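Local structure of leucine aminopeptidase 1 (Caenorhabditis elegans, 2HC9) at residues I100-D105 with V109-F114; A174-T179 with G281-Y286. The protein removes amino acids, preferably leucine, from the N-terminus of peptides as a two-zinc M17 aminopeptidase, and probably acts as a digestive enzyme. The protein carries 1 engineered substitution. All blocks are in the same frame, centred on the assembly; numbering follows the deposited sequence.

In the fold
Interaction 1 comes first along the chain and closes before interaction 2 opens. It lies in the N-terminal M17 domain, where the loop after helix 90-97 folds onto strand 108-114, a member of the mixed sheet that also holds strands 18-25 and 145-151. Interaction 2 lies close to the centre of the folded chain, about 7 Å from it, in the catalytic region, where the last turn of helix 157-178 meets helix 277-290. Their centres are about 24 Å apart and their nearest atoms about 14 Å, so the two do not touch. Helix 157-178 follows the last strand of the N-terminal sheet, and its C-terminal end brings the chain to the part of the enzyme that carries the zinc ions.

Interaction 1 of 2, residues I100-D105 with V109-F114; sequences INYPED and VHFVLF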
loop_
_atom_site.group_PDB
_atom_site.type_symbol
_atom_site.label_atom_id
_atom_site.label_comp_id
_atom_site.label_asym_id
_atom_site.label_seq_id
_atom_site.Cartn_x
_atom_site.Cartn_y
_atom_site.Cartn_z
ATOM N N ILE A 100 27.185 19.006 -19.342
ATOM C CA ILE A 100 27.627 19.764 -20.499
ATOM C C ILE A 100 27.276 19.056 -21.803
ATOM O O ILE A 100 27.541 17.871 -21.971
ATOM C CB ILE A 100 29.119 20.097 -20.440
ATOM C CG1 ILE A 100 29.394 21.031 -19.254
ATOM C CG2 ILE A 100 29.594 20.731 -21.772
ATOM C CD1 ILE A 100 30.893 21.250 -19.022
ATOM N N ASN A 101 26.682 19.817 -22.721
ATOM C CA ASN A 101 26.492 19.369 -24.098
ATOM C C ASN A 101 27.360 20.143 -25.070
ATOM O O ASN A 101 27.636 21.329 -24.852
ATOM C CB ASN A 101 25.023 19.480 -24.467
ATOM C CG ASN A 101 24.151 18.569 -23.623
ATOM O OD1 ASN A 101 24.535 17.446 -23.294
ATOM N ND2 ASN A 101 22.981 19.069 -23.239
ATOM N N TYR A 102 27.813 19.475 -26.130
ATOM C CA TYR A 102 28.678 20.121 -27.137
ATOM C C TYR A 102 27.824 20.438 -28.372
ATOM O O TYR A 102 26.941 19.645 -28.742
ATOM C CB TYR A 102 29.865 19.203 -27.509
ATOM C CG TYR A 102 30.573 18.678 -26.292
ATOM C CD1 TYR A 102 31.452 19.493 -25.580
ATOM C CD2 TYR A 102 30.342 17.368 -25.819
ATOM C CE1 TYR A 102 32.080 19.043 -24.440
ATOM C CE2 TYR A 102 30.989 16.895 -24.643
ATOM C CZ TYR A 102 31.857 17.752 -23.971
ATOM O OH TYR A 102 32.512 17.349 -22.827
ATOM N N PRO A 103 28.061 21.601 -29.010
ATOM C CA PRO A 103 27.325 21.872 -30.243
ATOM C C PRO A 103 27.401 20.719 -31.233
ATOM O O PRO A 103 28.403 20.013 -31.314
ATOM C CB PRO A 103 27.994 23.140 -30.796
ATOM C CG PRO A 103 28.531 23.820 -29.574
ATOM C CD PRO A 103 28.978 22.705 -28.653
ATOM N N GLU A 104 26.309 20.527 -31.956
ATOM C CA GLU A 104 26.135 19.463 -32.942
ATOM C C GLU A 104 27.372 19.256 -33.849
ATOM O O GLU A 104 27.749 18.128 -34.166
ATOM C CB GLU A 104 24.875 19.850 -33.745
ATOM C CG GLU A 104 24.577 19.132 -35.004
ATOM C CD GLU A 104 25.422 19.599 -36.158
ATOM O OE1 GLU A 104 25.366 20.796 -36.554
ATOM O OE2 GLU A 104 26.149 18.738 -36.664
ATOM N N ASP A 105 28.005 20.343 -34.270
ATOM C CA ASP A 105 29.107 20.244 -35.226
ATOM C C ASP A 105 30.509 20.271 -34.595
ATOM O O ASP A 105 31.516 20.393 -35.302
ATOM C CB ASP A 105 28.989 21.348 -36.288
ATOM C CG ASP A 105 28.915 22.750 -35.684
ATOM O OD1 ASP A 105 28.693 22.885 -34.460
ATOM O OD2 ASP A 105 29.090 23.736 -36.440
ATOM N N VAL A 109 36.821 17.488 -28.522
ATOM C CA VAL A 109 36.791 18.024 -27.152
ATOM C C VAL A 109 38.170 17.947 -26.528
ATOM O O VAL A 109 38.769 16.879 -26.438
ATOM C CB VAL A 109 35.769 17.326 -26.257
ATOM C CG1 VAL A 109 35.633 18.100 -24.921
ATOM C CG2 VAL A 109 34.434 17.279 -26.981
ATOM N N HIS A 110 38.674 19.098 -26.117
ATOM C CA HIS A 110 40.003 19.171 -25.555
ATOM C C HIS A 110 39.895 19.476 -24.048
ATOM O O HIS A 110 39.404 20.557 -23.669
ATOM C CB HIS A 110 40.784 20.286 -26.270
ATOM C CG HIS A 110 42.264 20.253 -26.008
ATOM N ND1 HIS A 110 43.118 21.230 -26.473
ATOM C CD2 HIS A 110 43.039 19.357 -25.350
ATOM C CE1 HIS A 110 44.358 20.939 -26.107
ATOM N NE2 HIS A 110 44.337 19.811 -25.423
ATOM N N PHE A 111 40.330 18.531 -23.215
ATOM C CA PHE A 111 40.465 18.788 -21.764
ATOM C C PHE A 111 41.886 19.172 -21.439
ATOM O O PHE A 111 42.834 18.475 -21.819
ATOM C CB PHE A 111 40.066 17.577 -20.897
ATOM C CG PHE A 111 38.602 17.245 -20.998
ATOM C CD1 PHE A 111 37.701 17.724 -20.050
ATOM C CD2 PHE A 111 38.125 16.522 -22.096
ATOM C CE1 PHE A 111 36.331 17.466 -20.185
ATOM C CE2 PHE A 111 36.763 16.250 -22.243
ATOM C CZ PHE A 111 35.856 16.716 -21.288
ATOM N N VAL A 112 42.008 20.260 -20.697
ATOM C CA VAL A 112 43.262 20.578 -20.021
ATOM C C VAL A 112 43.059 20.323 -18.528
ATOM O O VAL A 112 42.356 21.077 -17.838
ATOM C CB VAL A 112 43.699 22.025 -20.250
ATOM C CG1 VAL A 112 45.009 22.280 -19.476
ATOM C CG2 VAL A 112 43.915 22.280 -21.765
ATOM N N LEU A 113 43.675 19.256 -18.066
ATOM C CA LEU A 113 43.516 18.793 -16.678
ATOM C C LEU A 113 44.746 19.153 -15.848
ATOM O O LEU A 113 45.799 18.516 -15.970
ATOM C CB LEU A 113 43.267 17.277 -16.648
ATOM C CG LEU A 113 43.192 16.601 -15.255
ATOM C CD1 LEU A 113 42.028 17.177 -14.426
ATOM C CD2 LEU A 113 43.016 15.097 -15.418
ATOM N N PHE A 114 44.590 20.156 -14.979
ATOM C CA PHE A 114 45.652 20.524 -14.032
ATOM C C PHE A 114 45.467 19.740 -12.744
ATOM O O PHE A 114 44.699 20.132 -11.885
ATOM C CB PHE A 114 45.580 22.014 -13.710
ATOM C CG PHE A 114 45.898 22.901 -14.879
ATOM C CD1 PHE A 114 47.213 23.037 -15.329
ATOM C CD2 PHE A 114 44.888 23.631 -15.503
ATOM C CE1 PHE A 114 47.522 23.876 -16.418
ATOM C CE2 PHE A 114 45.178 24.478 -16.591
ATOM C CZ PHE A 114 46.503 24.600 -17.044
#
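Val-109 sets one methyl squarely over the ring of Tyr-102: CG2 lies 3.8 Å from the ring centroid and only 8° off the normal, a CH-pi contact on the face. The second methyl reaches the far half of the same ring, with CG1 3.7 Å from Tyr-102 CE1 and a similar distance from the hydroxyl. CG1 stands anti to the backbone N (chi1 -170°) and CG2 beside it, which turns both branches to the tyrosine. This closes a short connection in the N-terminal domain of the M17 aminopeptidase, where the loop after helix 90-97 turns back over the start of strand 108-114, an inner strand of a mixed sheet. Farther along that strand, Phe-111 brings CZ to 3.7 Å from Tyr-102 OH, an oblique approach; the two side chains cross at about a right angle. The tyrosine side chain also touches Ser-19 and Ile-21 of the neighbouring strand 18-25, so it spans two strands. Replacing Tyr-102 by alanine removes ring and hydroxyl, and is likely to leave both methyls of Val-109 without aromatic cover and Phe-111 CZ without its neighbour. Nearby in the loop, Asp-105 forms a salt bridge with Arg-58 of the second subunit.

Interaction 2 of 2, residues A174-T179 with G281-Y286; sequences ARLIDT and GMLEAY
Leu-283 and Glu-284 of helix 277-290 receive Leu-176, which projects from the last turns of helix 157-178. Where that helix ends, Thr-179 OG1 donates to Arg-175 O over 2.6 Å, approaching 35° above the carbonyl plane. Along 281-286, Met-282 packs on Phe-476. Leu-283 follows with a loose, purely apolar meeting, its CD2 lying 4.3 Å from Leu-176 CD1, and also packs on Leu-236 and Leu-302. One residue on, Glu-284 brings its carboxylate to that same leucine methyl, with OE2 3.9 Å from Leu-176 CD1. The glutamate chain gets there by folding at chi2 (-65°), and it crosses the leucine obliquely. All three side chains are buried, yet no hydrogen bond joins the segments. Arg-175 NH2 stands 5.5 Å from Glu-284 OE2, too far for a salt bridge, though the positive charge of Arg-175 may still favour the ionised form of the buried carboxylate; the guanidinium has closer acid partners in Glu-172 and Glu-192. Ala-285 packs on Phe-476, and Tyr-286 on Leu-298. Both segments belong to the catalytic region, with the side chains of Leu-176 and Leu-283 each about 12 Å from that of a zinc ligand, Asp-275 and Lys-252 respectively. Helix 277-290 thus rests on strands 232-238 and 297-307, meets helix 157-178 through Leu-176, and takes helix 473-480 against Met-282 and Ala-285.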
loop_
_atom_site.group_PDB
_atom_site.type_symbol
_atom_site.label_atom_id
_atom_site.label_comp_id
_atom_site.label_asym_id
_atom_site.label_seq_id
_atom_site.Cartn_x
_atom_site.Cartn_y
_atom_site.Cartn_z
ATOM N N ALA A 174 30.343 1.008 -18.476
ATOM C CA ALA A 174 29.118 1.807 -18.587
ATOM C C ALA A 174 28.283 1.449 -19.825
ATOM O O ALA A 174 27.054 1.374 -19.743
ATOM C CB ALA A 174 29.456 3.303 -18.585
ATOM N N ARG A 175 28.940 1.234 -20.968
ATOM C CA ARG A 175 28.217 0.814 -22.182
ATOM C C ARG A 175 27.433 -0.484 -21.963
ATOM O O ARG A 175 26.250 -0.605 -22.369
ATOM C CB ARG A 175 29.209 0.607 -23.354
ATOM C CG ARG A 175 28.529 0.012 -24.618
ATOM C CD ARG A 175 29.526 -0.220 -25.762
ATOM N NE ARG A 175 30.543 -1.233 -25.468
ATOM C CZ ARG A 175 30.353 -2.562 -25.506
ATOM N NH1 ARG A 175 29.169 -3.093 -25.808
ATOM N NH2 ARG A 175 31.364 -3.372 -25.254
ATOM N N LEU A 176 28.099 -1.466 -21.349
ATOM C CA LEU A 176 27.478 -2.763 -21.088
ATOM C C LEU A 176 26.260 -2.557 -20.173
ATOM O O LEU A 176 25.204 -3.123 -20.399
ATOM C CB LEU A 176 28.498 -3.742 -20.457
ATOM C CG LEU A 176 29.660 -4.140 -21.417
ATOM C CD1 LEU A 176 30.723 -4.926 -20.614
ATOM C CD2 LEU A 176 29.119 -5.004 -22.552
ATOM N N ILE A 177 26.425 -1.722 -19.153
ATOM C CA ILE A 177 25.337 -1.420 -18.217
ATOM C C ILE A 177 24.171 -0.715 -18.905
ATOM O O ILE A 177 23.012 -1.073 -18.662
ATOM C CB ILE A 177 25.871 -0.598 -17.020
ATOM C CG1 ILE A 177 26.719 -1.533 -16.129
ATOM C CG2 ILE A 177 24.710 0.104 -16.212
ATOM C CD1 ILE A 177 27.571 -0.768 -15.097
ATOM N N ASP A 178 24.464 0.267 -19.769
ATOM C CA ASP A 178 23.392 1.108 -20.370
ATOM C C ASP A 178 22.604 0.372 -21.453
ATOM O O ASP A 178 21.504 0.783 -21.783
ATOM C CB ASP A 178 23.986 2.363 -21.029
ATOM C CG ASP A 178 24.606 3.330 -20.027
ATOM O OD1 ASP A 178 24.301 3.228 -18.817
ATOM O OD2 ASP A 178 25.379 4.213 -20.467
ATOM N N THR A 179 23.193 -0.678 -22.025
ATOM C CA THR A 179 22.572 -1.403 -23.147
ATOM C C THR A 179 21.344 -2.160 -22.600
ATOM O O THR A 179 21.441 -2.859 -21.605
ATOM C CB THR A 179 23.581 -2.427 -23.787
ATOM O OG1 THR A 179 24.779 -1.738 -24.204
ATOM C CG2 THR A 179 22.981 -3.153 -24.970
ATOM N N GLY A 281 31.970 -4.584 -14.516
ATOM C CA GLY A 281 33.102 -3.902 -13.856
ATOM C C GLY A 281 34.281 -4.839 -13.611
ATOM O O GLY A 281 35.442 -4.440 -13.792
ATOM N N MET A 282 34.005 -6.090 -13.239
ATOM C CA MET A 282 35.088 -7.079 -13.030
ATOM C C MET A 282 35.786 -7.421 -14.357
ATOM O O MET A 282 37.023 -7.479 -14.425
ATOM C CB MET A 282 34.564 -8.371 -12.367
ATOM C CG MET A 282 34.143 -8.189 -10.874
ATOM S SD MET A 282 35.369 -7.258 -9.918
ATOM C CE MET A 282 35.467 -8.197 -8.383
ATOM N N LEU A 283 34.989 -7.639 -15.399
ATOM C CA LEU A 283 35.522 -7.903 -16.748
ATOM C C LEU A 283 36.452 -6.788 -17.214
ATOM O O LEU A 283 37.559 -7.045 -17.738
ATOM C CB LEU A 283 34.353 -8.025 -17.741
ATOM C CG LEU A 283 34.751 -8.198 -19.214
ATOM C CD1 LEU A 283 35.561 -9.494 -19.350
ATOM C CD2 LEU A 283 33.543 -8.142 -20.155
ATOM N N GLU A 284 36.011 -5.539 -17.050
ATOM C CA GLU A 284 36.797 -4.409 -17.539
ATOM C C GLU A 284 37.970 -4.047 -16.653
ATOM O O GLU A 284 38.986 -3.550 -17.145
ATOM C CB GLU A 284 35.906 -3.191 -17.831
ATOM C CG GLU A 284 34.792 -3.506 -18.864
ATOM C CD GLU A 284 35.335 -3.841 -20.262
ATOM O OE1 GLU A 284 36.441 -3.370 -20.600
ATOM O OE2 GLU A 284 34.621 -4.540 -21.024
ATOM N N ALA A 285 37.858 -4.331 -15.352
ATOM C CA ALA A 285 39.043 -4.299 -14.466
ATOM C C ALA A 285 40.102 -5.310 -14.885
ATOM O O ALA A 285 41.280 -4.982 -14.927
ATOM C CB ALA A 285 38.659 -4.547 -12.987
ATOM N N TYR A 286 39.676 -6.545 -15.143
ATOM C CA TYR A 286 40.573 -7.607 -15.579
ATOM C C TYR A 286 41.285 -7.153 -16.852
ATOM O O TYR A 286 42.501 -7.287 -16.967
ATOM C CB TYR A 286 39.751 -8.872 -15.840
ATOM C CG TYR A 286 40.515 -10.065 -16.391
ATOM C CD1 TYR A 286 41.098 -10.992 -15.526
ATOM C CD2 TYR A 286 40.635 -10.273 -17.782
ATOM C CE1 TYR A 286 41.773 -12.089 -15.998
ATOM C CE2 TYR A 286 41.315 -11.396 -18.279
ATOM C CZ TYR A 286 41.871 -12.299 -17.376
ATOM O OH TYR A 286 42.549 -13.407 -17.822
#